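Local coordinates for tryptophan synthase alpha chain (Aquifex aeolicus, PDB 2EKC), which probably cleaves indoleglycerol phosphate to indole and glyceraldehyde 3-phosphate, as the alpha subunit of the complex that completes tryptophan synthesis, at residues P156-T159 against R160-K164. Sequence-based numbering, arbitrary orientation.
Sequences PTST and RKRIK
Thr159 and Arg162 meet in a textbook N-cap, the device by which a side chain just ahead of a helix occupies one of the amide N-H groups of its first turn. The hydroxyl OG1 of Thr159 accepts from N of Arg162 at 3.0 Å, with an N-H...O angle of 152°. With chi1 at 65°, OG1 lies between the residue's own N and carbonyl carbon and is turned to the first turn of the helix. The same oxygen also lies 3.3 Å from CB of Arg162, whose CG stands anti to its backbone N (chi1 -178°), while the bends farther along carry the guanidinium away from the cap. The carbonyl of Thr159 supplies the second grip: its O takes the N-H of Ile163 at 2.9 Å, the first i to i+4 bond of helix 160-169. CG1 of Ile163 lies 3.3 Å from O of Thr159, and the Ile163 side chain touches Leu204 on helix 192-204. From that same helix Lys197 NZ hydrogen-bonds to Ser158 O and Glu200 forms a salt bridge with Arg160 NH1, while Ser158 OG hydrogen-bonds to N of Ala155 behind the cap. On the outer face of the TIM barrel, where the loop after strand 149-154 turns into its helix, the first amides have no preceding turn to supply acceptors; Thr159 provides for two, which would favour starting the helix here.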
loop_
_atom_site.group_PDB
_atom_site.type_symbol
_atom_site.label_atom_id
_atom_site.label_comp_id
_atom_site.label_asym_id
_atom_site.label_seq_id
_atom_site.Cartn_x
_atom_site.Cartn_y
_atom_site.Cartn_z
ATOM N N PRO A 156 -14.830 7.547 3.121
ATOM C CA PRO A 156 -16.103 7.244 3.777
ATOM C C PRO A 156 -17.227 8.099 3.206
ATOM O O PRO A 156 -18.403 7.782 3.378
ATOM C CB PRO A 156 -15.824 7.567 5.245
ATOM C CG PRO A 156 -14.334 7.350 5.365
ATOM C CD PRO A 156 -13.833 7.998 4.105
ATOM N N THR A 157 -16.855 9.175 2.520
ATOM C CA THR A 157 -17.835 10.082 1.930
ATOM C C THR A 157 -17.948 9.987 0.407
ATOM O O THR A 157 -18.576 10.839 -0.220
ATOM C CB THR A 157 -17.525 11.550 2.299
ATOM O OG1 THR A 157 -16.205 11.887 1.855
ATOM C CG2 THR A 157 -17.620 11.751 3.803
ATOM N N SER A 158 -17.347 8.962 -0.191
ATOM C CA SER A 158 -17.427 8.803 -1.643
ATOM C C SER A 158 -18.879 8.619 -2.084
ATOM O O SER A 158 -19.624 7.830 -1.498
ATOM C CB SER A 158 -16.591 7.603 -2.098
ATOM O OG SER A 158 -15.205 7.860 -1.941
ATOM N N THR A 159 -19.281 9.355 -3.114
ATOM C CA THR A 159 -20.647 9.267 -3.616
ATOM C C THR A 159 -20.838 7.950 -4.359
ATOM O O THR A 159 -19.863 7.286 -4.708
ATOM C CB THR A 159 -20.951 10.407 -4.593
ATOM O OG1 THR A 159 -20.123 10.264 -5.751
ATOM C CG2 THR A 159 -20.676 11.757 -3.942
ATOM N N ARG A 160 -22.092 7.577 -4.602
ATOM C CA ARG A 160 -22.376 6.339 -5.317
ATOM C C ARG A 160 -21.787 6.400 -6.717
ATOM O O ARG A 160 -21.267 5.406 -7.216
ATOM C CB ARG A 160 -23.886 6.087 -5.401
ATOM C CG ARG A 160 -24.540 5.778 -4.065
ATOM C CD ARG A 160 -25.996 5.378 -4.250
ATOM N NE ARG A 160 -26.137 4.108 -4.961
ATOM C CZ ARG A 160 -25.862 2.920 -4.429
ATOM N NH1 ARG A 160 -25.429 2.834 -3.177
ATOM N NH2 ARG A 160 -26.020 1.815 -5.144
ATOM N N LYS A 161 -21.871 7.566 -7.353
ATOM C CA LYS A 161 -21.321 7.729 -8.693
ATOM C C LYS A 161 -19.803 7.585 -8.656
ATOM O O LYS A 161 -19.206 6.990 -9.558
ATOM C CB LYS A 161 -21.694 9.098 -9.276
ATOM C CG LYS A 161 -23.140 9.204 -9.744
ATOM C CD LYS A 161 -23.426 10.575 -10.348
ATOM C CE LYS A 161 -24.877 10.691 -10.792
ATOM N NZ LYS A 161 -25.191 12.054 -11.304
ATOM N N ARG A 162 -19.179 8.127 -7.614
ATOM C CA ARG A 162 -17.728 8.034 -7.486
ATOM C C ARG A 162 -17.323 6.576 -7.305
ATOM O O ARG A 162 -16.323 6.129 -7.863
ATOM C CB ARG A 162 -17.236 8.857 -6.290
ATOM C CG ARG A 162 -15.711 8.848 -6.101
ATOM C CD ARG A 162 -14.995 9.267 -7.377
ATOM N NE ARG A 162 -15.618 10.447 -7.972
ATOM C CZ ARG A 162 -15.298 10.945 -9.162
ATOM N NH1 ARG A 162 -14.350 10.370 -9.894
ATOM N NH2 ARG A 162 -15.943 12.002 -9.634
ATOM N N ILE A 163 -18.106 5.841 -6.520
ATOM C CA ILE A 163 -17.827 4.434 -6.271
ATOM C C ILE A 163 -17.799 3.643 -7.568
ATOM O O ILE A 163 -16.937 2.787 -7.758
ATOM C CB ILE A 163 -18.880 3.806 -5.327
ATOM C CG1 ILE A 163 -18.665 4.312 -3.900
ATOM C CG2 ILE A 163 -18.785 2.281 -5.372
ATOM C CD1 ILE A 163 -19.626 3.708 -2.887
ATOM N N LYS A 164 -18.738 3.921 -8.468
ATOM C CA LYS A 164 -18.763 3.201 -9.732
ATOM C C LYS A 164 -17.548 3.549 -10.587
ATOM O O LYS A 164 -17.032 2.701 -11.314
ATOM C CB LYS A 164 -20.047 3.498 -10.509
ATOM C CG LYS A 164 -20.166 2.660 -11.771
ATOM C CD LYS A 164 -21.571 2.706 -12.354
ATOM C CE LYS A 164 -21.724 1.697 -13.487
ATOM N NZ LYS A 164 -23.119 1.652 -14.010
#